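Local coordinates for protein orotate phosphoribosyltransferase (PDB 2YZK) that probably catalyses the magnesium-dependent transfer of a ribosyl phosphate group from 5-phosphoribose 1-diphosphate to orotate, giving orotidine monophosphate and diphosphate in pyrimidine biosynthesis, at residues Asp114-Gly119 against Glu147-Leu152; Ser121-Ile126 against Glu151-Met156; Gly10-Gly15 against Glu171-Gly176. All blocks are in the same frame, centred on the assembly; numbering follows the deposited sequence.

Interaction 1 (Asp114-Gly119 against Glu147-Leu152)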
ATOM      1  N   ASP A 114      -6.284  -8.644   0.279  1.00  9.65           N
ATOM      2  CA  ASP A 114      -5.541  -9.821   0.686  1.00 10.49           C
ATOM      3  C   ASP A 114      -6.435 -10.978   1.111  1.00 10.77           C
ATOM      4  O   ASP A 114      -6.267 -12.093   0.624  1.00  8.88           O
ATOM      5  CB  ASP A 114      -4.496  -9.473   1.768  1.00 11.98           C
ATOM      6  CG  ASP A 114      -5.097  -8.881   3.038  1.00 13.58           C
ATOM      7  OD1 ASP A 114      -6.282  -8.480   3.055  1.00 11.53           O
ATOM      8  OD2 ASP A 114      -4.342  -8.802   4.033  1.00 12.59           O
ATOM      9  N   VAL A 115      -7.412 -10.705   1.970  1.00 11.44           N
ATOM     10  CA  VAL A 115      -8.313 -11.747   2.459  1.00 11.37           C
ATOM     11  C   VAL A 115      -9.784 -11.340   2.375  1.00 12.33           C
ATOM     12  O   VAL A 115     -10.161 -10.248   2.808  1.00 10.22           O
ATOM     13  CB  VAL A 115      -7.986 -12.101   3.937  1.00 12.57           C
ATOM     14  CG1 VAL A 115      -8.950 -13.154   4.453  1.00 13.84           C
ATOM     15  CG2 VAL A 115      -6.559 -12.596   4.046  1.00 12.31           C
ATOM     16  N   ALA A 116     -10.610 -12.221   1.817  1.00 11.13           N
ATOM     17  CA  ALA A 116     -12.041 -11.959   1.710  1.00 12.24           C
ATOM     18  C   ALA A 116     -12.720 -12.587   2.923  1.00 13.57           C
ATOM     19  O   ALA A 116     -12.609 -13.792   3.156  1.00 15.01           O
ATOM     20  CB  ALA A 116     -12.602 -12.561   0.420  1.00 11.18           C
ATOM     21  N   THR A 117     -13.404 -11.761   3.705  1.00 14.32           N
ATOM     22  CA  THR A 117     -14.103 -12.241   4.886  1.00 15.58           C
ATOM     23  C   THR A 117     -15.598 -12.238   4.589  1.00 15.07           C
ATOM     24  O   THR A 117     -16.113 -13.192   4.013  1.00 17.11           O
ATOM     25  CB  THR A 117     -13.788 -11.354   6.116  1.00 17.15           C
ATOM     26  OG1 THR A 117     -14.184 -10.003   5.857  1.00 18.31           O
ATOM     27  CG2 THR A 117     -12.295 -11.380   6.418  1.00 17.07           C
ATOM     28  N   THR A 118     -16.293 -11.167   4.954  1.00 15.31           N
ATOM     29  CA  THR A 118     -17.725 -11.082   4.696  1.00 15.55           C
ATOM     30  C   THR A 118     -17.994 -10.555   3.289  1.00 15.11           C
ATOM     31  O   THR A 118     -19.075 -10.749   2.737  1.00 15.30           O
ATOM     32  CB  THR A 118     -18.422 -10.146   5.705  1.00 16.67           C
ATOM     33  OG1 THR A 118     -17.862  -8.832   5.600  1.00 19.42           O
ATOM     34  CG2 THR A 118     -18.236 -10.662   7.121  1.00 16.00           C
ATOM     35  N   GLY A 119     -16.997  -9.885   2.720  1.00 14.25           N
ATOM     36  CA  GLY A 119     -17.137  -9.331   1.389  1.00 14.18           C
ATOM     37  C   GLY A 119     -17.595  -7.884   1.394  1.00 14.04           C
ATOM     38  O   GLY A 119     -17.536  -7.211   0.365  1.00 13.01           O
ATOM     39  N   GLU A 147     -16.726 -17.563   3.744  1.00 17.54           N
ATOM     40  CA  GLU A 147     -17.771 -17.263   4.708  1.00 17.75           C
ATOM     41  C   GLU A 147     -18.779 -16.227   4.218  1.00 16.79           C
ATOM     42  O   GLU A 147     -19.146 -15.294   4.939  1.00 17.07           O
ATOM     43  CB  GLU A 147     -17.121 -16.845   6.035  1.00 17.60           C
ATOM     44  CG  GLU A 147     -16.283 -17.990   6.627  1.00 18.41           C
ATOM     45  CD  GLU A 147     -15.459 -17.602   7.844  1.00 19.04           C
ATOM     46  OE1 GLU A 147     -15.372 -16.401   8.164  1.00 20.54           O
ATOM     47  OE2 GLU A 147     -14.881 -18.514   8.478  1.00 19.99           O
ATOM     48  N   GLY A 148     -19.216 -16.396   2.973  1.00 15.95           N
ATOM     49  CA  GLY A 148     -20.211 -15.497   2.412  1.00 14.89           C
ATOM     50  C   GLY A 148     -19.776 -14.376   1.484  1.00 14.87           C
ATOM     51  O   GLY A 148     -20.630 -13.747   0.864  1.00 14.23           O
ATOM     52  N   ALA A 149     -18.476 -14.120   1.372  1.00 12.82           N
ATOM     53  CA  ALA A 149     -17.993 -13.041   0.510  1.00 12.39           C
ATOM     54  C   ALA A 149     -18.391 -13.224  -0.949  1.00 11.80           C
ATOM     55  O   ALA A 149     -18.898 -12.293  -1.583  1.00 12.37           O
ATOM     56  CB  ALA A 149     -16.473 -12.914   0.620  1.00 12.40           C
ATOM     57  N   GLY A 150     -18.161 -14.419  -1.481  1.00 11.69           N
ATOM     58  CA  GLY A 150     -18.495 -14.677  -2.870  1.00 13.10           C
ATOM     59  C   GLY A 150     -19.966 -14.508  -3.192  1.00 14.01           C
ATOM     60  O   GLY A 150     -20.317 -13.975  -4.244  1.00 14.60           O
ATOM     61  N   GLU A 151     -20.830 -14.965  -2.290  1.00 14.64           N
ATOM     62  CA  GLU A 151     -22.270 -14.860  -2.496  1.00 15.17           C
ATOM     63  C   GLU A 151     -22.734 -13.408  -2.452  1.00 14.76           C
ATOM     64  O   GLU A 151     -23.569 -12.985  -3.259  1.00 14.28           O
ATOM     65  CB  GLU A 151     -23.021 -15.656  -1.423  1.00 17.52           C
ATOM     66  CG  GLU A 151     -22.866 -17.169  -1.502  1.00 21.78           C
ATOM     67  CD  GLU A 151     -21.440 -17.643  -1.288  1.00 22.62           C
ATOM     68  OE1 GLU A 151     -20.728 -17.065  -0.437  1.00 22.60           O
ATOM     69  OE2 GLU A 151     -21.039 -18.613  -1.966  1.00 26.58           O
ATOM     70  N   LEU A 152     -22.194 -12.648  -1.504  1.00 14.48           N
ATOM     71  CA  LEU A 152     -22.556 -11.249  -1.352  1.00 14.92           C
ATOM     72  C   LEU A 152     -22.152 -10.460  -2.591  1.00 15.65           C
ATOM     73  O   LEU A 152     -22.940  -9.671  -3.116  1.00 14.81           O
ATOM     74  CB  LEU A 152     -21.895 -10.659  -0.098  1.00 16.22           C
ATOM     75  CG  LEU A 152     -22.199  -9.196   0.246  1.00 17.31           C
ATOM     76  CD1 LEU A 152     -22.096  -8.985   1.747  1.00 18.84           C
ATOM     77  CD2 LEU A 152     -21.235  -8.274  -0.487  1.00 15.85           C
TER
HETATM   78  O   HOH W   1     -15.776 -15.348   2.452  1.00 15.36           O

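Interaction 2 (Ser121-Ile126 against Glu151-Met156)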
ATOM      1  N   SER A 121     -16.215  -5.205   2.793  1.00 15.01           N
ATOM      2  CA  SER A 121     -15.157  -4.225   2.570  1.00 14.02           C
ATOM      3  C   SER A 121     -14.916  -4.083   1.070  1.00 14.78           C
ATOM      4  O   SER A 121     -14.668  -2.987   0.567  1.00 12.98           O
ATOM      5  CB  SER A 121     -13.862  -4.650   3.274  1.00 16.80           C
ATOM      6  OG  SER A 121     -13.398  -5.901   2.797  1.00 19.12           O
ATOM      7  N   ILE A 122     -14.997  -5.202   0.357  1.00 12.63           N
ATOM      8  CA  ILE A 122     -14.801  -5.192  -1.085  1.00 13.69           C
ATOM      9  C   ILE A 122     -16.011  -4.530  -1.740  1.00 12.88           C
ATOM     10  O   ILE A 122     -15.866  -3.730  -2.661  1.00 13.22           O
ATOM     11  CB  ILE A 122     -14.623  -6.630  -1.619  1.00 13.28           C
ATOM     12  CG1 ILE A 122     -13.357  -7.240  -1.002  1.00 12.84           C
ATOM     13  CG2 ILE A 122     -14.532  -6.622  -3.144  1.00 13.64           C
ATOM     14  CD1 ILE A 122     -13.142  -8.735  -1.193  1.00 15.50           C
ATOM     15  N   ALA A 123     -17.200  -4.860  -1.241  1.00 13.89           N
ATOM     16  CA  ALA A 123     -18.442  -4.299  -1.767  1.00 14.49           C
ATOM     17  C   ALA A 123     -18.424  -2.773  -1.713  1.00 15.26           C
ATOM     18  O   ALA A 123     -18.851  -2.103  -2.660  1.00 15.61           O
ATOM     19  CB  ALA A 123     -19.635  -4.838  -0.975  1.00 15.01           C
ATOM     20  N   LYS A 124     -17.935  -2.228  -0.600  1.00 13.90           N
ATOM     21  CA  LYS A 124     -17.856  -0.780  -0.430  1.00 15.78           C
ATOM     22  C   LYS A 124     -16.932  -0.163  -1.479  1.00 14.57           C
ATOM     23  O   LYS A 124     -17.238   0.889  -2.045  1.00 13.61           O
ATOM     24  CB  LYS A 124     -17.356  -0.427   0.979  1.00 18.62           C
ATOM     25  CG  LYS A 124     -18.360  -0.728   2.085  1.00 22.31           C
ATOM     26  CD  LYS A 124     -17.888  -0.205   3.441  1.00 25.38           C
ATOM     27  CE  LYS A 124     -18.992  -0.304   4.486  1.00 27.11           C
ATOM     28  NZ  LYS A 124     -18.660   0.412   5.761  1.00 28.83           N
ATOM     29  N   SER A 125     -15.810  -0.819  -1.751  1.00 13.46           N
ATOM     30  CA  SER A 125     -14.870  -0.307  -2.743  1.00 13.57           C
ATOM     31  C   SER A 125     -15.510  -0.325  -4.127  1.00 12.49           C
ATOM     32  O   SER A 125     -15.297   0.589  -4.932  1.00 10.31           O
ATOM     33  CB  SER A 125     -13.589  -1.148  -2.744  1.00 13.87           C
ATOM     34  OG  SER A 125     -12.974  -1.109  -1.469  1.00 18.59           O
ATOM     35  N   ILE A 126     -16.294  -1.367  -4.400  1.00 12.72           N
ATOM     36  CA  ILE A 126     -16.972  -1.491  -5.685  1.00 12.89           C
ATOM     37  C   ILE A 126     -17.968  -0.347  -5.866  1.00 13.05           C
ATOM     38  O   ILE A 126     -18.072   0.233  -6.949  1.00 12.17           O
ATOM     39  CB  ILE A 126     -17.743  -2.825  -5.791  1.00 13.58           C
ATOM     40  CG1 ILE A 126     -16.780  -4.005  -5.637  1.00 14.81           C
ATOM     41  CG2 ILE A 126     -18.462  -2.898  -7.133  1.00 15.21           C
ATOM     42  CD1 ILE A 126     -15.864  -4.250  -6.835  1.00 13.89           C
ATOM     43  N   GLU A 151     -20.830 -14.965  -2.290  1.00 14.64           N
ATOM     44  CA  GLU A 151     -22.270 -14.860  -2.496  1.00 15.17           C
ATOM     45  C   GLU A 151     -22.734 -13.408  -2.452  1.00 14.76           C
ATOM     46  O   GLU A 151     -23.569 -12.985  -3.259  1.00 14.28           O
ATOM     47  CB  GLU A 151     -23.021 -15.656  -1.423  1.00 17.52           C
ATOM     48  CG  GLU A 151     -22.866 -17.169  -1.502  1.00 21.78           C
ATOM     49  CD  GLU A 151     -21.440 -17.643  -1.288  1.00 22.62           C
ATOM     50  OE1 GLU A 151     -20.728 -17.065  -0.437  1.00 22.60           O
ATOM     51  OE2 GLU A 151     -21.039 -18.613  -1.966  1.00 26.58           O
ATOM     52  N   LEU A 152     -22.194 -12.648  -1.504  1.00 14.48           N
ATOM     53  CA  LEU A 152     -22.556 -11.249  -1.352  1.00 14.92           C
ATOM     54  C   LEU A 152     -22.152 -10.460  -2.591  1.00 15.65           C
ATOM     55  O   LEU A 152     -22.940  -9.671  -3.116  1.00 14.81           O
ATOM     56  CB  LEU A 152     -21.895 -10.659  -0.098  1.00 16.22           C
ATOM     57  CG  LEU A 152     -22.199  -9.196   0.246  1.00 17.31           C
ATOM     58  CD1 LEU A 152     -22.096  -8.985   1.747  1.00 18.84           C
ATOM     59  CD2 LEU A 152     -21.235  -8.274  -0.487  1.00 15.85           C
ATOM     60  N   LEU A 153     -20.932 -10.682  -3.067  1.00 14.30           N
ATOM     61  CA  LEU A 153     -20.448  -9.975  -4.246  1.00 15.40           C
ATOM     62  C   LEU A 153     -21.190 -10.413  -5.509  1.00 15.00           C
ATOM     63  O   LEU A 153     -21.409  -9.611  -6.413  1.00 16.12           O
ATOM     64  CB  LEU A 153     -18.939 -10.191  -4.408  1.00 13.01           C
ATOM     65  CG  LEU A 153     -18.099  -9.488  -3.334  1.00 15.14           C
ATOM     66  CD1 LEU A 153     -16.660  -9.971  -3.408  1.00 14.66           C
ATOM     67  CD2 LEU A 153     -18.182  -7.978  -3.514  1.00 14.40           C
ATOM     68  N   ALA A 154     -21.583 -11.681  -5.565  1.00 15.80           N
ATOM     69  CA  ALA A 154     -22.297 -12.193  -6.727  1.00 17.25           C
ATOM     70  C   ALA A 154     -23.620 -11.462  -6.877  1.00 18.88           C
ATOM     71  O   ALA A 154     -24.095 -11.244  -7.994  1.00 18.53           O
ATOM     72  CB  ALA A 154     -22.542 -13.692  -6.581  1.00 16.84           C
ATOM     73  N   ARG A 155     -24.208 -11.078  -5.749  1.00 20.91           N
ATOM     74  CA  ARG A 155     -25.486 -10.375  -5.757  1.00 25.27           C
ATOM     75  C   ARG A 155     -25.387  -8.938  -6.249  1.00 26.01           C
ATOM     76  O   ARG A 155     -26.407  -8.291  -6.481  1.00 26.22           O
ATOM     77  CB  ARG A 155     -26.132 -10.415  -4.367  1.00 27.10           C
ATOM     78  CG  ARG A 155     -26.724 -11.775  -4.016  1.00 30.89           C
ATOM     79  CD  ARG A 155     -27.627 -11.707  -2.791  1.00 34.53           C
ATOM     80  NE  ARG A 155     -26.887 -11.541  -1.542  1.00 37.74           N
ATOM     81  CZ  ARG A 155     -26.087 -12.465  -1.016  1.00 38.61           C
ATOM     82  NH1 ARG A 155     -25.918 -13.627  -1.632  1.00 40.06           N
ATOM     83  NH2 ARG A 155     -25.464 -12.229   0.131  1.00 38.75           N
HETATM   84  N   MSE A 156     -24.167  -8.429  -6.401  1.00 23.70           N
HETATM   85  CA  MSE A 156     -23.996  -7.074  -6.909  1.00 20.52           C
HETATM   86  C   MSE A 156     -23.164  -7.102  -8.189  1.00 17.66           C
HETATM   87  O   MSE A 156     -22.454  -6.153  -8.511  1.00 17.01           O
HETATM   88  CB  MSE A 156     -23.368  -6.148  -5.855  1.00 24.83           C
HETATM   89  CG  MSE A 156     -21.952  -6.461  -5.425  1.00 29.10           C
HETATM   90 SE   MSE A 156     -21.410  -5.304  -4.120  1.00 37.92          SE
HETATM   91  CE  MSE A 156     -20.862  -3.905  -5.110  1.00 32.93           C
TER

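Interaction 3 (Gly10-Gly15 against Glu171-Gly176)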
ATOM      1  N   GLY A  10       4.465 -17.642   9.083  1.00 18.36           N
ATOM      2  CA  GLY A  10       3.581 -17.424  10.215  1.00 18.65           C
ATOM      3  C   GLY A  10       2.310 -16.701   9.805  1.00 18.92           C
ATOM      4  O   GLY A  10       1.635 -16.088  10.638  1.00 20.45           O
ATOM      5  N   ALA A  11       1.983 -16.762   8.519  1.00 18.09           N
ATOM      6  CA  ALA A  11       0.782 -16.113   8.000  1.00 18.98           C
ATOM      7  C   ALA A  11      -0.451 -16.904   8.437  1.00 19.58           C
ATOM      8  O   ALA A  11      -1.588 -16.463   8.272  1.00 19.30           O
ATOM      9  CB  ALA A  11       0.850 -16.016   6.477  1.00 18.83           C
ATOM     10  N   VAL A  12      -0.202 -18.088   8.980  1.00 20.51           N
ATOM     11  CA  VAL A  12      -1.251 -18.951   9.502  1.00 23.19           C
ATOM     12  C   VAL A  12      -0.723 -19.345  10.874  1.00 23.92           C
ATOM     13  O   VAL A  12       0.214 -20.135  10.982  1.00 26.17           O
ATOM     14  CB  VAL A  12      -1.454 -20.206   8.626  1.00 24.06           C
ATOM     15  CG1 VAL A  12      -2.494 -21.115   9.251  1.00 26.17           C
ATOM     16  CG2 VAL A  12      -1.902 -19.792   7.231  1.00 25.53           C
ATOM     17  N   LEU A  13      -1.315 -18.770  11.916  1.00 23.11           N
ATOM     18  CA  LEU A  13      -0.880 -19.019  13.283  1.00 22.45           C
ATOM     19  C   LEU A  13      -1.882 -19.780  14.141  1.00 22.21           C
ATOM     20  O   LEU A  13      -3.069 -19.457  14.175  1.00 20.53           O
ATOM     21  CB  LEU A  13      -0.556 -17.688  13.966  1.00 22.61           C
ATOM     22  CG  LEU A  13      -0.107 -17.726  15.428  1.00 23.62           C
ATOM     23  CD1 LEU A  13       1.283 -18.336  15.517  1.00 24.55           C
ATOM     24  CD2 LEU A  13      -0.102 -16.314  15.998  1.00 24.93           C
ATOM     25  N   ARG A  14      -1.376 -20.788  14.843  1.00 21.10           N
ATOM     26  CA  ARG A  14      -2.186 -21.604  15.734  1.00 21.80           C
ATOM     27  C   ARG A  14      -2.345 -20.857  17.058  1.00 21.60           C
ATOM     28  O   ARG A  14      -1.388 -20.269  17.561  1.00 21.95           O
ATOM     29  CB  ARG A  14      -1.491 -22.939  15.996  1.00 22.89           C
ATOM     30  CG  ARG A  14      -2.324 -23.920  16.801  1.00 26.90           C
ATOM     31  CD  ARG A  14      -3.202 -24.741  15.888  1.00 28.52           C
ATOM     32  NE  ARG A  14      -4.165 -25.548  16.626  1.00 31.76           N
ATOM     33  CZ  ARG A  14      -4.831 -26.568  16.100  1.00 31.57           C
ATOM     34  NH1 ARG A  14      -4.634 -26.906  14.831  1.00 33.54           N
ATOM     35  NH2 ARG A  14      -5.697 -27.245  16.839  1.00 32.88           N
ATOM     36  N   GLY A  15      -3.547 -20.884  17.623  1.00 21.35           N
ATOM     37  CA  GLY A  15      -3.774 -20.205  18.885  1.00 20.12           C
ATOM     38  C   GLY A  15      -5.219 -20.248  19.334  1.00 19.92           C
ATOM     39  O   GLY A  15      -5.962 -21.173  19.008  1.00 19.05           O
ATOM     40  N   GLU A 171      -6.612 -27.775   5.510  1.00 17.11           N
ATOM     41  CA  GLU A 171      -6.557 -29.197   5.195  1.00 20.23           C
ATOM     42  C   GLU A 171      -5.130 -29.592   4.815  1.00 20.33           C
ATOM     43  O   GLU A 171      -4.599 -30.594   5.300  1.00 17.84           O
ATOM     44  CB  GLU A 171      -7.511 -29.522   4.041  1.00 22.66           C
ATOM     45  CG  GLU A 171      -7.146 -30.790   3.283  1.00 28.86           C
ATOM     46  CD  GLU A 171      -8.084 -31.078   2.127  1.00 31.91           C
ATOM     47  OE1 GLU A 171      -9.173 -31.644   2.367  1.00 34.30           O
ATOM     48  OE2 GLU A 171      -7.734 -30.731   0.976  1.00 35.11           O
ATOM     49  N   LYS A 172      -4.510 -28.796   3.948  1.00 19.91           N
ATOM     50  CA  LYS A 172      -3.143 -29.064   3.506  1.00 20.58           C
ATOM     51  C   LYS A 172      -2.150 -29.079   4.659  1.00 20.16           C
ATOM     52  O   LYS A 172      -1.177 -29.838   4.643  1.00 18.81           O
ATOM     53  CB  LYS A 172      -2.699 -28.021   2.474  1.00 23.01           C
ATOM     54  CG  LYS A 172      -2.810 -28.477   1.030  1.00 27.30           C
ATOM     55  CD  LYS A 172      -4.251 -28.665   0.597  1.00 30.32           C
ATOM     56  CE  LYS A 172      -4.321 -29.277  -0.797  1.00 31.96           C
ATOM     57  NZ  LYS A 172      -3.529 -28.494  -1.788  1.00 31.92           N
ATOM     58  N   LEU A 173      -2.392 -28.242   5.663  1.00 17.15           N
ATOM     59  CA  LEU A 173      -1.499 -28.167   6.808  1.00 17.71           C
ATOM     60  C   LEU A 173      -1.852 -29.179   7.897  1.00 17.17           C
ATOM     61  O   LEU A 173      -1.198 -29.223   8.939  1.00 18.29           O
ATOM     62  CB  LEU A 173      -1.506 -26.743   7.379  1.00 16.32           C
ATOM     63  CG  LEU A 173      -0.986 -25.670   6.409  1.00 15.22           C
ATOM     64  CD1 LEU A 173      -1.160 -24.275   7.002  1.00 15.74           C
ATOM     65  CD2 LEU A 173       0.477 -25.940   6.103  1.00 16.61           C
ATOM     66  N   GLY A 174      -2.870 -29.999   7.646  1.00 15.94           N
ATOM     67  CA  GLY A 174      -3.279 -30.999   8.625  1.00 16.58           C
ATOM     68  C   GLY A 174      -3.639 -30.346   9.944  1.00 16.49           C
ATOM     69  O   GLY A 174      -3.243 -30.798  11.025  1.00 15.48           O
ATOM     70  N   TRP A 175      -4.411 -29.272   9.843  1.00 17.04           N
ATOM     71  CA  TRP A 175      -4.829 -28.488  10.991  1.00 18.01           C
ATOM     72  C   TRP A 175      -5.700 -29.222  12.005  1.00 20.37           C
ATOM     73  O   TRP A 175      -5.508 -29.078  13.214  1.00 21.33           O
ATOM     74  CB  TRP A 175      -5.561 -27.240  10.500  1.00 17.79           C
ATOM     75  CG  TRP A 175      -5.525 -26.115  11.469  1.00 16.36           C
ATOM     76  CD1 TRP A 175      -6.477 -25.785  12.394  1.00 16.95           C
ATOM     77  CD2 TRP A 175      -4.468 -25.165  11.622  1.00 16.82           C
ATOM     78  NE1 TRP A 175      -6.077 -24.683  13.111  1.00 15.14           N
ATOM     79  CE2 TRP A 175      -4.847 -24.283  12.658  1.00 16.67           C
ATOM     80  CE3 TRP A 175      -3.236 -24.973  10.983  1.00 17.64           C
ATOM     81  CZ2 TRP A 175      -4.035 -23.221  13.070  1.00 17.59           C
ATOM     82  CZ3 TRP A 175      -2.431 -23.917  11.394  1.00 17.86           C
ATOM     83  CH2 TRP A 175      -2.835 -23.054  12.428  1.00 17.83           C
ATOM     84  N   GLY A 176      -6.654 -30.003  11.512  1.00 21.16           N
ATOM     85  CA  GLY A 176      -7.549 -30.715  12.402  1.00 23.19           C
ATOM     86  C   GLY A 176      -8.620 -29.763  12.903  1.00 23.94           C
ATOM     87  O   GLY A 176      -8.461 -28.545  12.819  1.00 24.23           O
TER

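Interaction 1 (Asp114-Gly119 against Glu147-Leu152)
Gly-119 and Ala-149 bring their backbones together at the starts of two helices, with CA of Gly-119 only 3.9 Å from CA of Ala-149. A glycine suits this spot twice over: phi is 94°, and a CB would run into the CA of Ala-149. The Ala-149 methyl does most of the touching. Its CB sits 3.4 Å from Thr-117 O, lies against Gly-119 N, and meets the CB of Ala-116 at 3.9 Å. Beside it, the CA-H of Ala-149 points at Thr-118 O, 3.4 Å from CA to O. The bend 114-119 belongs to the loop that, in type I phosphoribosyltransferases, cradles the phosphoribosyl diphosphate. All six of its residues are predicted to bind that ligand, and Thr-117 is also predicted to bind orotate. Leu-152 closes the far end: CG is anti to the backbone N (chi1 -178°), and its branches split, CD1 going to Thr-118 O at 3.6 Å and CD2 to Gly-119 O at 3.9 Å. No direct hydrogen bond crosses; a water does the job, donating to Thr-117 O at 2.7 Å and accepting from the backbone N atoms of Glu-147 and Ala-149. The Glu-147 carboxylate turns instead to Arg-145 and Arg-23, in salt bridges through OE1.

Interaction 2 (Ser121-Ile126 against Glu151-Met156)
Met-156 N, on a residue whose side chain reaches across to helix 120-131, donates to Leu-153 O at 3.0 Å. On the facing helix, Ile-126 N donates to Ile-122 O at the same length; both are bonds within a segment, and no hydrogen bond crosses. What crosses is apolar. Met-156, present as selenomethionine, has its CG in the crowded position between the backbone N and the carbonyl carbon (chi1 65°), and the chain runs extended before it bends at chi3. Its selenium comes 3.6 Å from Ala-123 CB, and the terminal CE goes on to the CG2 branch of Ile-126. That last approach, 3.3 Å between CE and CG2, is tighter than normal carbon contact, so the exact place of the methyl is doubtful.

The two helices are the connections of successive beta-alpha-beta units in the Rossmann-like sheet of the phosphoribosyltransferase fold: helix 120-131 joins strands 108-113 and 135-141, and helix 149-154 leads on to strand 159-162. Ile-122 and Ile-126 rest on that sheet, against Val-111 among others. Leu-153 approaches Ile-122 at about a right angle, its CD2 3.9 Å from Ile-122 CG2, and both of its methyls, CD1 and CD2, lie against that one CG2. The Ala-123 methyl is met by three side chains: the selenium, CD2 of Leu-152 at 3.8 Å from Ala-123 CB, and, more loosely, CD2 of Leu-153. Met-156 O accepts a hydrogen bond from NH1 of Arg-130, one turn beyond Ile-126 on helix 120-131.

Interaction 3 (Gly10-Gly15 against Glu171-Gly176)
Arg-14 lays its guanidinium over one face of the Trp-175 indole, the two planes 28° apart and the side chains sliding past each other in opposite directions. CZ stands 4.1 Å from the centroid of the five-membered ring, a cation-pi contact over the face. The chain of Arg-14 bends at chi2 (88°), bringing CD down to 3.3 Å from Trp-175 CZ2, so the aliphatic part follows the six-membered ring while the charged end goes to the pyrrole side. A hydrogen bond then fixes that end: NH1 donates to Trp-175 O at 2.8 Å, with the oxygen close to the guanidinium plane and the N-H pointing well at it (157°). One residue thus supplies both the ring under the cation and the carbonyl at its edge. The benzo end of the indole points into the strand, CH2 facing Leu-13 C in the plane of the ring at 3.8 Å. Val-12 CG1 comes in obliquely, 3.5 Å from CZ3, and also touches Leu-173 CD1 at 4.1 Å. An alanine in place of Trp-175 would probably leave the guanidinium of Arg-14 without its flat support and Ser-26 OG without the indole N-H, and open a gap beside Val-12. Gly-174, with positive phi, ends helix 166-172 in a Schellman motif, and the Trp-175 side chain just after it reaches strand 12-14. That strand is an outer one of a three-stranded antiparallel sheet; its neighbour 24-29 adds Val-27 against the indole and Ser-26 OG as partner of NE1, while helix 2-9 lies against Val-12 and Leu-173.

How the interactions relate
From the N terminus, the chain enters interaction 3 at 10-15 and returns to it only at 171-176, so this contact closes a loop of 155 residues and ties the N-terminal antiparallel sheet to the C-terminal tail. Nested inside are the other two. Interaction 1 opens at 114-119 and interaction 2 just after it at 121-126; both close on helix 149-154, sharing Glu-151 and Leu-152. They touch, with centres 8 Å apart, and together hold that helix against the predicted substrate loop and helix 120-131 behind it. Interaction 3 stands apart from interaction 2, about 17 Å between nearest atoms, and from interaction 1 by about 8 Å.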